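Local structure of metallophosphoesterase (Clostridium thermocellum, 4J6O) at residues L101-G106 and R117-L122; K72-L77 and Q127-E132; P189-W194 and G207-A212; E32-L37 and A235-E240. The protein supplies the 2',3'-phosphatase activity of the bacterial Pnkp-Hen1 RNA repair system, using a calcineurin-like fold that holds manganese. All coordinates share one frame; numbering follows the deposited sequence.

In the fold
Interactions 1 and 2 form one helical cluster. Their centres are about 10 Å apart, and they touch where Q121 of helix 115-122 reaches I73 of helix 73-86. Along the chain, interaction 1 falls between the two segments of interaction 2. Centre to centre, interactions 3 and 4 lie about 25 to 30 Å from these and from each other. Interaction 4 spans all the others in sequence, pairing the end of helix 24-33 with strand 232-238 of the five-stranded sheet. In interaction 3, residues 207-212 form the loop after strand 203-206, and 189-194 come before that strand. Interactions 1 and 2 thus belong to the helical packing, while the H208 side chain of interaction 3 lies about 7 Å from the manganese.

Interaction 1: residues L101-G106 and R117-L122; sequences LRKLNG and RTLEQL
L122 N donates to T118 O at 2.8 Å, a helical bond in the turn that carries L122 towards L104. The contact joins the C-terminal end of helix 95-104 to helix 115-122, two helices of the calcineurin-like fold linked by a short loop. L104 CD2 meets L122 CD1 at 4.1 Å, and the two leucines meet at a slant through their methyls. CG of L104 lies beside its own backbone N (chi1 -60°), and the end of the side chain swings towards L122. K103 adds its aliphatic part: CE approaches L119 CD1 to 4.3 Å. Past this edge, helix 95-104 ends in a Schellman motif, where G106 takes positive phi and G106 N bonds to K103 O at 3.0 Å. On helix 115-122, T118 OG1 is hydrogen-bonded to D68 and Q121 to G70 and I73. No hydrogen bond joins the two segments, so the contact is apolar packing without a directional bond to fix the register.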
loop_
_atom_site.group_PDB
_atom_site.type_symbol
_atom_site.label_atom_id
_atom_site.label_comp_id
_atom_site.label_asym_id
_atom_site.label_seq_id
_atom_site.Cartn_x
_atom_site.Cartn_y
_atom_site.Cartn_z
ATOM N N LEU A 101 -13.170 -2.665 -3.428
ATOM C CA LEU A 101 -14.274 -1.723 -3.123
ATOM C C LEU A 101 -15.357 -1.747 -4.204
ATOM O O LEU A 101 -16.564 -1.801 -3.883
ATOM C CB LEU A 101 -13.754 -0.300 -2.887
ATOM C CG LEU A 101 -14.824 0.787 -2.715
ATOM C CD1 LEU A 101 -15.711 0.450 -1.576
ATOM C CD2 LEU A 101 -14.194 2.127 -2.494
ATOM N N ARG A 102 -14.948 -1.781 -5.473
ATOM C CA ARG A 102 -15.930 -1.844 -6.575
ATOM C C ARG A 102 -16.730 -3.134 -6.494
ATOM O O ARG A 102 -17.923 -3.124 -6.738
ATOM C CB ARG A 102 -15.219 -1.751 -7.918
ATOM C CG ARG A 102 -14.700 -0.365 -8.141
ATOM C CD ARG A 102 -13.783 -0.243 -9.327
ATOM N NE ARG A 102 -13.294 1.129 -9.389
ATOM C CZ ARG A 102 -12.167 1.501 -9.976
ATOM N NH1 ARG A 102 -11.397 0.588 -10.561
ATOM N NH2 ARG A 102 -11.815 2.784 -9.972
ATOM N N LYS A 103 -16.085 -4.240 -6.126
ATOM C CA LYS A 103 -16.781 -5.524 -6.049
ATOM C C LYS A 103 -17.773 -5.506 -4.871
ATOM O O LYS A 103 -18.937 -5.873 -5.013
ATOM C CB LYS A 103 -15.758 -6.669 -5.924
ATOM C CG LYS A 103 -16.340 -8.048 -5.617
ATOM C CD LYS A 103 -17.252 -8.556 -6.751
ATOM C CE LYS A 103 -17.825 -9.909 -6.397
ATOM N NZ LYS A 103 -18.697 -10.426 -7.489
ATOM N N LEU A 104 -17.330 -5.032 -3.706
ATOM C CA LEU A 104 -18.249 -4.948 -2.577
ATOM C C LEU A 104 -19.406 -3.971 -2.861
ATOM O O LEU A 104 -20.474 -4.117 -2.289
ATOM C CB LEU A 104 -17.520 -4.542 -1.279
ATOM C CG LEU A 104 -16.406 -5.508 -0.849
ATOM C CD1 LEU A 104 -15.582 -4.908 0.293
ATOM C CD2 LEU A 104 -16.968 -6.863 -0.449
ATOM N N ASN A 105 -19.173 -2.954 -3.693
ATOM C CA ASN A 105 -20.223 -1.988 -4.071
ATOM C C ASN A 105 -21.216 -2.554 -5.068
ATOM O O ASN A 105 -22.223 -1.912 -5.356
ATOM C CB ASN A 105 -19.631 -0.724 -4.679
ATOM C CG ASN A 105 -19.130 0.257 -3.625
ATOM O OD1 ASN A 105 -19.434 0.118 -2.441
ATOM N ND2 ASN A 105 -18.412 1.284 -4.066
ATOM N N GLY A 106 -20.921 -3.734 -5.610
ATOM C CA GLY A 106 -21.854 -4.404 -6.524
ATOM C C GLY A 106 -21.385 -4.541 -7.961
ATOM O O GLY A 106 -22.135 -4.972 -8.828
ATOM N N ARG A 117 -9.289 -15.039 -2.683
ATOM C CA ARG A 117 -8.931 -15.269 -1.295
ATOM C C ARG A 117 -9.550 -14.201 -0.406
ATOM O O ARG A 117 -10.003 -14.501 0.674
ATOM C CB ARG A 117 -7.404 -15.247 -1.044
ATOM C CG ARG A 117 -6.583 -16.114 -1.969
ATOM C CD ARG A 117 -7.011 -17.548 -1.862
ATOM N NE ARG A 117 -6.507 -18.372 -2.961
ATOM C CZ ARG A 117 -5.285 -18.896 -3.018
ATOM N NH1 ARG A 117 -4.400 -18.674 -2.046
ATOM N NH2 ARG A 117 -4.944 -19.645 -4.057
ATOM N N THR A 118 -9.581 -12.949 -0.868
ATOM C CA THR A 118 -10.122 -11.860 -0.043
ATOM C C THR A 118 -11.602 -12.162 0.213
ATOM O O THR A 118 -12.114 -12.018 1.331
ATOM C CB THR A 118 -10.025 -10.492 -0.754
ATOM O OG1 THR A 118 -8.642 -10.164 -0.957
ATOM C CG2 THR A 118 -10.706 -9.353 0.081
ATOM N N LEU A 119 -12.283 -12.593 -0.835
ATOM C CA LEU A 119 -13.726 -12.739 -0.726
ATOM C C LEU A 119 -14.095 -13.878 0.210
ATOM O O LEU A 119 -15.027 -13.775 1.012
ATOM C CB LEU A 119 -14.330 -12.953 -2.100
ATOM C CG LEU A 119 -14.237 -11.710 -2.993
ATOM C CD1 LEU A 119 -14.716 -12.050 -4.421
ATOM C CD2 LEU A 119 -15.001 -10.534 -2.387
ATOM N N GLU A 120 -13.341 -14.963 0.116
ATOM C CA GLU A 120 -13.618 -16.115 0.960
ATOM C C GLU A 120 -13.240 -15.862 2.417
ATOM O O GLU A 120 -13.882 -16.378 3.330
ATOM C CB GLU A 120 -12.946 -17.362 0.415
ATOM C CG GLU A 120 -11.470 -17.419 0.589
ATOM C CD GLU A 120 -10.858 -18.574 -0.187
ATOM O OE1 GLU A 120 -11.513 -19.090 -1.124
ATOM O OE2 GLU A 120 -9.720 -18.973 0.141
ATOM N N GLN A 121 -12.244 -15.014 2.628
ATOM C CA GLN A 121 -11.900 -14.600 3.979
ATOM C C GLN A 121 -12.887 -13.568 4.546
ATOM O O GLN A 121 -13.226 -13.594 5.731
ATOM C CB GLN A 121 -10.442 -14.129 4.031
ATOM C CG GLN A 121 -9.468 -15.301 3.754
ATOM C CD GLN A 121 -8.019 -14.829 3.682
ATOM O OE1 GLN A 121 -7.654 -13.901 4.375
ATOM N NE2 GLN A 121 -7.212 -15.438 2.782
ATOM N N LEU A 122 -13.347 -12.649 3.707
ATOM C CA LEU A 122 -14.316 -11.650 4.143
ATOM C C LEU A 122 -15.652 -12.294 4.511
ATOM O O LEU A 122 -16.353 -11.834 5.422
ATOM C CB LEU A 122 -14.547 -10.602 3.046
ATOM C CG LEU A 122 -13.606 -9.400 3.086
ATOM C CD1 LEU A 122 -14.066 -8.413 2.046
ATOM C CD2 LEU A 122 -13.559 -8.745 4.454
#

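Interaction 2: residues K72-L77 and Q127-E132; sequences KITEVL and QEFIEE
The F129 side chain reaches from helix 127-138 to the first turns of helix 73-86, where its ring meets T74 and L77. Helix 73-86 is the crossover helix of a beta-alpha-beta unit, linking the adjacent parallel strands 59-62 and 89-91. The loop before it carries D65, a manganese ligand. The metal itself is about 13 Å from the side chain of L77, so this contact is packing of the fold away from the metal. F129 CG is anti to the backbone N (chi1 179°), which carries the ring towards helix 73-86. Its far carbon CZ does most of the touching. L77 CB lies at the ring edge, near the ring plane, 4.1 Å from F129 CZ. On T74, CB comes 4.3 Å from F129 CE2. K78, one residue past L77, makes a cation-pi contact with the same ring, and L122 of helix 115-122 packs against both F129 and T74. No hydrogen bond crosses between the segments, and all three touching residues are buried. The backbone also contributes: T74 O lies 4.1 Å from F129 CZ, approaching the ring obliquely.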
loop_
_atom_site.group_PDB
_atom_site.type_symbol
_atom_site.label_atom_id
_atom_site.label_comp_id
_atom_site.label_asym_id
_atom_site.label_seq_id
_atom_site.Cartn_x
_atom_site.Cartn_y
_atom_site.Cartn_z
ATOM N N LYS A 72 -4.208 -13.969 5.571
ATOM C CA LYS A 72 -4.776 -13.299 6.742
ATOM C C LYS A 72 -5.241 -11.891 6.376
ATOM O O LYS A 72 -4.964 -10.910 7.040
ATOM C CB LYS A 72 -3.776 -13.304 7.919
ATOM C CG LYS A 72 -3.693 -14.664 8.572
ATOM C CD LYS A 72 -2.791 -14.592 9.788
ATOM C CE LYS A 72 -2.594 -15.982 10.425
ATOM N NZ LYS A 72 -1.955 -15.787 11.793
ATOM N N ILE A 73 -5.929 -11.792 5.247
ATOM C CA ILE A 73 -6.415 -10.514 4.756
ATOM C C ILE A 73 -7.328 -9.730 5.758
ATOM O O ILE A 73 -7.189 -8.517 5.895
ATOM C CB ILE A 73 -7.148 -10.760 3.437
ATOM C CG1 ILE A 73 -6.154 -11.365 2.443
ATOM C CG2 ILE A 73 -7.755 -9.470 2.937
ATOM C CD1 ILE A 73 -6.808 -12.050 1.170
ATOM N N THR A 74 -8.279 -10.385 6.438
ATOM C CA THR A 74 -9.144 -9.606 7.327
ATOM C C THR A 74 -8.401 -9.096 8.573
ATOM O O THR A 74 -8.697 -8.034 9.044
ATOM C CB THR A 74 -10.437 -10.341 7.777
ATOM O OG1 THR A 74 -10.090 -11.490 8.545
ATOM C CG2 THR A 74 -11.253 -10.773 6.570
ATOM N N GLU A 75 -7.395 -9.846 9.025
ATOM C CA GLU A 75 -6.585 -9.397 10.150
ATOM C C GLU A 75 -5.751 -8.192 9.731
ATOM O O GLU A 75 -5.644 -7.232 10.505
ATOM C CB GLU A 75 -5.686 -10.506 10.691
ATOM C CG GLU A 75 -6.451 -11.646 11.372
ATOM C CD GLU A 75 -7.570 -11.163 12.296
ATOM O OE1 GLU A 75 -7.282 -10.413 13.259
ATOM O OE2 GLU A 75 -8.744 -11.532 12.044
ATOM N N VAL A 76 -5.167 -8.245 8.522
ATOM C CA VAL A 76 -4.473 -7.070 8.011
ATOM C C VAL A 76 -5.424 -5.864 7.992
ATOM O O VAL A 76 -5.078 -4.765 8.393
ATOM C CB VAL A 76 -3.917 -7.292 6.578
ATOM C CG1 VAL A 76 -3.383 -5.998 5.986
ATOM C CG2 VAL A 76 -2.787 -8.348 6.610
ATOM N N LEU A 77 -6.634 -6.076 7.490
ATOM C CA LEU A 77 -7.569 -4.967 7.396
ATOM C C LEU A 77 -7.903 -4.408 8.770
ATOM O O LEU A 77 -7.915 -3.179 8.983
ATOM C CB LEU A 77 -8.857 -5.430 6.705
ATOM C CG LEU A 77 -8.730 -5.455 5.190
ATOM C CD1 LEU A 77 -9.889 -6.268 4.632
ATOM C CD2 LEU A 77 -8.737 -4.055 4.631
ATOM N N GLN A 127 -21.382 -8.302 8.861
ATOM C CA GLN A 127 -21.701 -7.349 7.811
ATOM C C GLN A 127 -21.270 -5.946 8.157
ATOM O O GLN A 127 -20.840 -5.195 7.286
ATOM C CB GLN A 127 -23.202 -7.344 7.572
ATOM C CG GLN A 127 -23.628 -6.399 6.479
ATOM C CD GLN A 127 -23.018 -6.766 5.145
ATOM O OE1 GLN A 127 -22.892 -7.947 4.813
ATOM N NE2 GLN A 127 -22.632 -5.759 4.371
ATOM N N GLU A 128 -21.413 -5.583 9.427
ATOM C CA GLU A 128 -20.971 -4.269 9.877
ATOM C C GLU A 128 -19.461 -4.079 9.633
ATOM O O GLU A 128 -19.022 -2.974 9.345
ATOM C CB GLU A 128 -21.337 -4.001 11.345
ATOM C CG GLU A 128 -20.678 -4.930 12.364
ATOM C CD GLU A 128 -21.548 -6.137 12.736
ATOM O OE1 GLU A 128 -21.324 -6.715 13.826
ATOM O OE2 GLU A 128 -22.446 -6.510 11.947
ATOM N N PHE A 129 -18.679 -5.152 9.740
ATOM C CA PHE A 129 -17.260 -5.064 9.401
ATOM C C PHE A 129 -17.064 -4.876 7.910
ATOM O O PHE A 129 -16.180 -4.148 7.474
ATOM C CB PHE A 129 -16.477 -6.293 9.841
ATOM C CG PHE A 129 -15.016 -6.236 9.473
ATOM C CD1 PHE A 129 -14.176 -5.326 10.083
ATOM C CD2 PHE A 129 -14.483 -7.109 8.520
ATOM C CE1 PHE A 129 -12.811 -5.271 9.747
ATOM C CE2 PHE A 129 -13.120 -7.060 8.178
ATOM C CZ PHE A 129 -12.292 -6.142 8.787
ATOM N N ILE A 130 -17.877 -5.545 7.115
ATOM C CA ILE A 130 -17.779 -5.380 5.681
ATOM C C ILE A 130 -18.088 -3.936 5.284
ATOM O O ILE A 130 -17.432 -3.362 4.426
ATOM C CB ILE A 130 -18.662 -6.404 4.963
ATOM C CG1 ILE A 130 -18.138 -7.804 5.302
ATOM C CG2 ILE A 130 -18.655 -6.169 3.476
ATOM C CD1 ILE A 130 -18.271 -8.810 4.191
ATOM N N GLU A 131 -19.050 -3.324 5.949
ATOM C CA GLU A 131 -19.354 -1.926 5.662
ATOM C C GLU A 131 -18.232 -0.997 6.137
ATOM O O GLU A 131 -17.953 0.036 5.523
ATOM C CB GLU A 131 -20.704 -1.519 6.280
ATOM N N GLU A 132 -17.603 -1.343 7.249
ATOM C CA GLU A 132 -16.453 -0.581 7.728
ATOM C C GLU A 132 -15.306 -0.590 6.703
ATOM O O GLU A 132 -14.593 0.407 6.537
ATOM C CB GLU A 132 -15.987 -1.135 9.068
ATOM C CG GLU A 132 -15.549 -0.072 10.021
ATOM C CD GLU A 132 -14.765 -0.624 11.179
ATOM O OE1 GLU A 132 -14.814 -1.859 11.394
ATOM O OE2 GLU A 132 -14.091 0.181 11.860
#

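Interaction 3: residues P189-W194 and G207-A212; sequences PVRYDW and GHTPQA
The R191 guanidinium and the H208 ring stand almost perpendicular, their planes 82° apart, and the methyl of T209 covers one face of each. T209 CG2 lies 3.9 Å above the guanidinium plane of R191, off to one side of its middle. It also lies 4.2 Å above the H208 ring, over the centre. The closest guanidinium atom to the methyl is R191 NH1, 4.0 Å from T209 CG2. R191 and H208 meet obliquely, with R191 NE 3.9 Å from H208 NE2. R191 is extended from CG to NE, which brings its end to the loop. The W194 indole packs edge-to-face with F173 and Y206.

The segment 207-212 is the loop after strand 203-206. It begins with the sequence GHTP, consistent with the C-terminal GH motif of calcineurin-like phosphoesterases. The H208 side chain is about 7 Å from the manganese. H208 ND1 makes a weak hydrogen bond to a citrate, probably from the crystallisation liquor, so this loop borders the metal site. The strand that carries R191, 189-191, pairs with strand 179-180 through backbone bonds of V190 with T180. Two donors grip T209 O: N222 ND2 and Q211 NE2. Q211 NE2 donates at 3.0 Å to T209 O with an N-H...O angle of 152°, from above the carbonyl plane.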
loop_
_atom_site.group_PDB
_atom_site.type_symbol
_atom_site.label_atom_id
_atom_site.label_comp_id
_atom_site.label_asym_id
_atom_site.label_seq_id
_atom_site.Cartn_x
_atom_site.Cartn_y
_atom_site.Cartn_z
ATOM N N PRO A 189 -0.379 -2.797 -24.433
ATOM C CA PRO A 189 0.144 -1.528 -23.921
ATOM C C PRO A 189 1.401 -1.764 -23.108
ATOM O O PRO A 189 1.599 -2.859 -22.553
ATOM C CB PRO A 189 -0.982 -1.023 -23.015
ATOM C CG PRO A 189 -2.223 -1.770 -23.506
ATOM C CD PRO A 189 -1.695 -3.119 -23.844
ATOM N N VAL A 190 2.254 -0.744 -23.073
ATOM C CA VAL A 190 3.519 -0.777 -22.336
ATOM C C VAL A 190 3.527 0.185 -21.140
ATOM O O VAL A 190 3.161 1.341 -21.296
ATOM C CB VAL A 190 4.645 -0.348 -23.273
ATOM C CG1 VAL A 190 5.973 -0.367 -22.551
ATOM C CG2 VAL A 190 4.697 -1.273 -24.471
ATOM N N ARG A 191 3.965 -0.254 -19.953
ATOM C CA ARG A 191 3.979 0.658 -18.813
ATOM C C ARG A 191 5.046 1.728 -19.036
ATOM O O ARG A 191 6.155 1.433 -19.471
ATOM C CB ARG A 191 4.288 -0.073 -17.490
ATOM C CG ARG A 191 3.126 -0.863 -16.952
ATOM C CD ARG A 191 3.329 -1.280 -15.502
ATOM N NE ARG A 191 2.169 -2.015 -15.027
ATOM C CZ ARG A 191 2.083 -3.341 -15.021
ATOM N NH1 ARG A 191 3.106 -4.071 -15.459
ATOM N NH2 ARG A 191 0.982 -3.939 -14.578
ATOM N N TYR A 192 4.726 2.966 -18.661
ATOM C CA TYR A 192 5.688 4.048 -18.786
ATOM C C TYR A 192 6.587 4.053 -17.542
ATOM O O TYR A 192 6.083 3.997 -16.399
ATOM C CB TYR A 192 4.935 5.367 -18.862
ATOM C CG TYR A 192 5.810 6.579 -18.744
ATOM C CD1 TYR A 192 6.977 6.702 -19.475
ATOM C CD2 TYR A 192 5.465 7.603 -17.863
ATOM C CE1 TYR A 192 7.780 7.831 -19.336
ATOM C CE2 TYR A 192 6.237 8.729 -17.733
ATOM C CZ TYR A 192 7.403 8.824 -18.432
ATOM O OH TYR A 192 8.171 9.952 -18.284
ATOM N N ASP A 193 7.902 4.078 -17.784
ATOM C CA ASP A 193 8.893 4.067 -16.693
ATOM C C ASP A 193 9.097 5.499 -16.231
ATOM O O ASP A 193 10.065 6.165 -16.622
ATOM C CB ASP A 193 10.200 3.559 -17.247
ATOM C CG ASP A 193 11.288 3.490 -16.199
ATOM O OD1 ASP A 193 11.079 3.959 -15.046
ATOM O OD2 ASP A 193 12.348 2.990 -16.565
ATOM N N TRP A 194 8.165 5.983 -15.429
ATOM C CA TRP A 194 8.161 7.369 -15.032
ATOM C C TRP A 194 9.355 7.665 -14.119
ATOM O O TRP A 194 9.863 8.798 -14.070
ATOM C CB TRP A 194 6.839 7.660 -14.329
ATOM C CG TRP A 194 6.747 6.997 -12.968
ATOM C CD1 TRP A 194 6.276 5.748 -12.700
ATOM C CD2 TRP A 194 7.202 7.531 -11.703
ATOM N NE1 TRP A 194 6.392 5.471 -11.374
ATOM C CE2 TRP A 194 6.947 6.542 -10.726
ATOM C CE3 TRP A 194 7.794 8.731 -11.315
ATOM C CZ2 TRP A 194 7.291 6.699 -9.363
ATOM C CZ3 TRP A 194 8.141 8.895 -9.941
ATOM C CH2 TRP A 194 7.859 7.899 -8.992
ATOM N N GLY A 207 5.209 1.538 -4.289
ATOM C CA GLY A 207 5.247 0.078 -4.264
ATOM C C GLY A 207 4.500 -0.458 -5.485
ATOM O O GLY A 207 3.375 -0.983 -5.339
ATOM N N HIS A 208 5.096 -0.323 -6.667
ATOM C CA HIS A 208 4.373 -0.687 -7.869
ATOM C C HIS A 208 4.607 -2.131 -8.238
ATOM O O HIS A 208 4.105 -3.012 -7.561
ATOM C CB HIS A 208 4.717 0.252 -9.052
ATOM C CG HIS A 208 3.722 0.187 -10.171
ATOM N ND1 HIS A 208 2.517 -0.475 -10.089
ATOM C CD2 HIS A 208 3.759 0.772 -11.393
ATOM C CE1 HIS A 208 1.868 -0.341 -11.252
ATOM N NE2 HIS A 208 2.599 0.414 -12.041
ATOM N N THR A 209 5.310 -2.418 -9.330
ATOM C CA THR A 209 5.503 -3.829 -9.637
ATOM C C THR A 209 6.503 -4.397 -8.610
ATOM O O THR A 209 7.498 -3.758 -8.222
ATOM C CB THR A 209 5.958 -4.032 -11.109
ATOM O OG1 THR A 209 7.210 -3.402 -11.311
ATOM C CG2 THR A 209 4.959 -3.415 -12.028
ATOM N N PRO A 210 6.256 -5.619 -8.158
ATOM C CA PRO A 210 7.113 -6.205 -7.114
ATOM C C PRO A 210 8.537 -6.505 -7.597
ATOM O O PRO A 210 8.758 -6.872 -8.766
ATOM C CB PRO A 210 6.369 -7.498 -6.707
ATOM C CG PRO A 210 5.399 -7.741 -7.784
ATOM C CD PRO A 210 5.031 -6.393 -8.360
ATOM N N GLN A 211 9.486 -6.337 -6.676
ATOM C CA GLN A 211 10.903 -6.455 -6.993
ATOM C C GLN A 211 11.559 -7.384 -5.987
ATOM O O GLN A 211 11.073 -7.539 -4.874
ATOM C CB GLN A 211 11.575 -5.083 -6.903
ATOM C CG GLN A 211 10.865 -3.975 -7.688
ATOM C CD GLN A 211 11.053 -4.112 -9.181
ATOM O OE1 GLN A 211 12.125 -4.499 -9.655
ATOM N NE2 GLN A 211 10.008 -3.795 -9.941
ATOM N N ALA A 212 12.695 -7.991 -6.347
ATOM C CA ALA A 212 13.401 -8.770 -5.340
ATOM C C ALA A 212 14.042 -7.923 -4.258
ATOM O O ALA A 212 14.097 -8.329 -3.101
ATOM C CB ALA A 212 14.447 -9.726 -6.014
#

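Interaction 4: residues E32-L37 and A235-E240; sequences EKLGYL and AYRYPE
L34 packs apolar atoms against A235 and R237 of strand 232-238, where the end of helix 24-33 lies over the five-stranded sheet of the calcineurin-like fold. The strand runs antiparallel to strand 14-17, and helix 24-33 comes after that strand in the chain. In the apolar part, L34 CD1 makes the closer approach to A235 CB, at 3.7 Å, while CD2 reaches R237 and also lies near A235 CB. L34 CD2 lies 3.9 Å from R237 CD, and the two side chains run alongside each other, pointing opposite ways. V244 of the neighbouring strand touches both L34 and R237.

The turn is shaped by backbone bonding. G35 leaves the helix with positive phi in a Schellman motif, and G35 N bonds to E32 O at 2.9 Å.

In the polar part, R237 bends at chi3 (71°), which keeps NE within 3.9 Å of L34 CD2. R237 NH1 also forms a salt bridge with E242, a second partner for the guanidinium. L34 O accepts from H54 NE2 and also from a bridging water. That water donates to L34 O at 2.8 Å and accepts from R237 NH2 at 2.8 Å, lying at the guanidinium edge in its plane.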
loop_
_atom_site.group_PDB
_atom_site.type_symbol
_atom_site.label_atom_id
_atom_site.label_comp_id
_atom_site.label_asym_id
_atom_site.label_seq_id
_atom_site.Cartn_x
_atom_site.Cartn_y
_atom_site.Cartn_z
ATOM N N GLU A 32 6.766 -4.836 14.801
ATOM C CA GLU A 32 7.435 -5.046 16.099
ATOM C C GLU A 32 8.915 -4.752 15.972
ATOM O O GLU A 32 9.533 -4.143 16.862
ATOM C CB GLU A 32 7.139 -6.443 16.638
ATOM C CG GLU A 32 5.687 -6.541 17.059
ATOM C CD GLU A 32 5.220 -7.909 17.484
ATOM O OE1 GLU A 32 5.766 -8.929 17.032
ATOM O OE2 GLU A 32 4.274 -7.951 18.269
ATOM N N LYS A 33 9.492 -5.149 14.841
ATOM C CA LYS A 33 10.910 -4.899 14.612
ATOM C C LYS A 33 11.180 -3.408 14.534
ATOM O O LYS A 33 12.252 -2.943 14.910
ATOM C CB LYS A 33 11.313 -5.574 13.301
ATOM C CG LYS A 33 12.773 -5.523 12.966
ATOM C CD LYS A 33 12.991 -6.434 11.735
ATOM C CE LYS A 33 14.416 -6.465 11.248
ATOM N NZ LYS A 33 14.616 -7.607 10.337
ATOM N N LEU A 34 10.199 -2.654 14.066
ATOM C CA LEU A 34 10.333 -1.196 13.998
ATOM C C LEU A 34 10.058 -0.494 15.318
ATOM O O LEU A 34 10.046 0.736 15.370
ATOM C CB LEU A 34 9.405 -0.617 12.921
ATOM C CG LEU A 34 9.713 -1.046 11.479
ATOM C CD1 LEU A 34 8.438 -0.887 10.605
ATOM C CD2 LEU A 34 10.896 -0.298 10.863
ATOM N N GLY A 35 9.771 -1.273 16.356
ATOM C CA GLY A 35 9.507 -0.695 17.651
ATOM C C GLY A 35 8.062 -0.387 18.009
ATOM O O GLY A 35 7.785 0.122 19.109
ATOM N N TYR A 36 7.129 -0.705 17.109
ATOM C CA TYR A 36 5.718 -0.563 17.435
ATOM C C TYR A 36 5.313 -1.645 18.400
ATOM O O TYR A 36 5.882 -2.726 18.416
ATOM C CB TYR A 36 4.797 -0.585 16.183
ATOM C CG TYR A 36 5.086 0.582 15.266
ATOM C CD1 TYR A 36 6.115 0.505 14.334
ATOM C CD2 TYR A 36 4.355 1.765 15.361
ATOM C CE1 TYR A 36 6.427 1.582 13.547
ATOM C CE2 TYR A 36 4.640 2.837 14.554
ATOM C CZ TYR A 36 5.681 2.728 13.650
ATOM O OH TYR A 36 5.992 3.821 12.866
ATOM N N LEU A 37 4.293 -1.330 19.189
ATOM C CA LEU A 37 3.758 -2.210 20.201
ATOM C C LEU A 37 2.333 -2.493 19.789
ATOM O O LEU A 37 1.538 -1.566 19.597
ATOM C CB LEU A 37 3.740 -1.449 21.520
ATOM C CG LEU A 37 5.137 -0.943 21.852
ATOM C CD1 LEU A 37 5.043 0.119 22.913
ATOM C CD2 LEU A 37 5.986 -2.125 22.312
ATOM N N ALA A 235 9.954 -2.025 5.062
ATOM C CA ALA A 235 9.612 -0.661 5.499
ATOM C C ALA A 235 10.760 0.251 5.167
ATOM O O ALA A 235 11.929 -0.153 5.276
ATOM C CB ALA A 235 9.381 -0.588 7.038
ATOM N N TYR A 236 10.442 1.480 4.796
ATOM C CA TYR A 236 11.430 2.513 4.557
ATOM C C TYR A 236 11.262 3.544 5.656
ATOM O O TYR A 236 10.164 4.109 5.850
ATOM C CB TYR A 236 11.195 3.129 3.147
ATOM C CG TYR A 236 12.184 4.208 2.734
ATOM C CD1 TYR A 236 12.016 5.537 3.158
ATOM C CD2 TYR A 236 13.215 3.928 1.867
ATOM C CE1 TYR A 236 12.927 6.524 2.748
ATOM C CE2 TYR A 236 14.104 4.902 1.440
ATOM C CZ TYR A 236 13.945 6.182 1.880
ATOM O OH TYR A 236 14.823 7.123 1.410
ATOM N N ARG A 237 12.348 3.761 6.434
ATOM C CA ARG A 237 12.254 4.667 7.558
ATOM C C ARG A 237 12.665 6.046 7.066
ATOM O O ARG A 237 13.688 6.217 6.409
ATOM C CB ARG A 237 13.196 4.196 8.682
ATOM C CG ARG A 237 12.975 2.765 8.989
ATOM C CD ARG A 237 13.716 2.340 10.256
ATOM N NE ARG A 237 13.139 2.874 11.475
ATOM C CZ ARG A 237 13.843 3.601 12.368
ATOM N NH1 ARG A 237 15.122 3.934 12.165
ATOM N NH2 ARG A 237 13.267 4.026 13.477
ATOM N N TYR A 238 11.785 7.000 7.295
ATOM C CA TYR A 238 11.967 8.388 6.894
ATOM C C TYR A 238 11.965 9.287 8.129
ATOM O O TYR A 238 11.069 9.180 8.947
ATOM C CB TYR A 238 10.785 8.777 6.002
ATOM C CG TYR A 238 10.872 10.196 5.486
ATOM C CD1 TYR A 238 10.383 11.233 6.240
ATOM C CD2 TYR A 238 11.466 10.486 4.253
ATOM C CE1 TYR A 238 10.478 12.548 5.780
ATOM C CE2 TYR A 238 11.547 11.793 3.776
ATOM C CZ TYR A 238 11.069 12.819 4.571
ATOM O OH TYR A 238 11.142 14.135 4.135
ATOM N N PRO A 239 12.926 10.239 8.229
ATOM C CA PRO A 239 13.900 10.668 7.223
ATOM C C PRO A 239 15.222 9.951 7.269
ATOM O O PRO A 239 16.117 10.382 6.514
ATOM C CB PRO A 239 14.117 12.146 7.567
ATOM C CG PRO A 239 13.996 12.135 9.058
ATOM C CD PRO A 239 12.865 11.172 9.364
ATOM N N GLU A 240 15.339 8.881 8.057
ATOM C CA GLU A 240 16.577 8.119 8.118
ATOM C C GLU A 240 17.008 7.495 6.803
ATOM O O GLU A 240 18.188 7.192 6.610
ATOM C CB GLU A 240 16.481 7.050 9.212
ATOM C CG GLU A 240 16.224 7.611 10.584
ATOM C CD GLU A 240 14.771 7.813 10.910
ATOM O OE1 GLU A 240 13.909 7.687 9.998
ATOM O OE2 GLU A 240 14.464 8.129 12.080
HETATM O O HOH W 1 10.937 2.478 13.317
#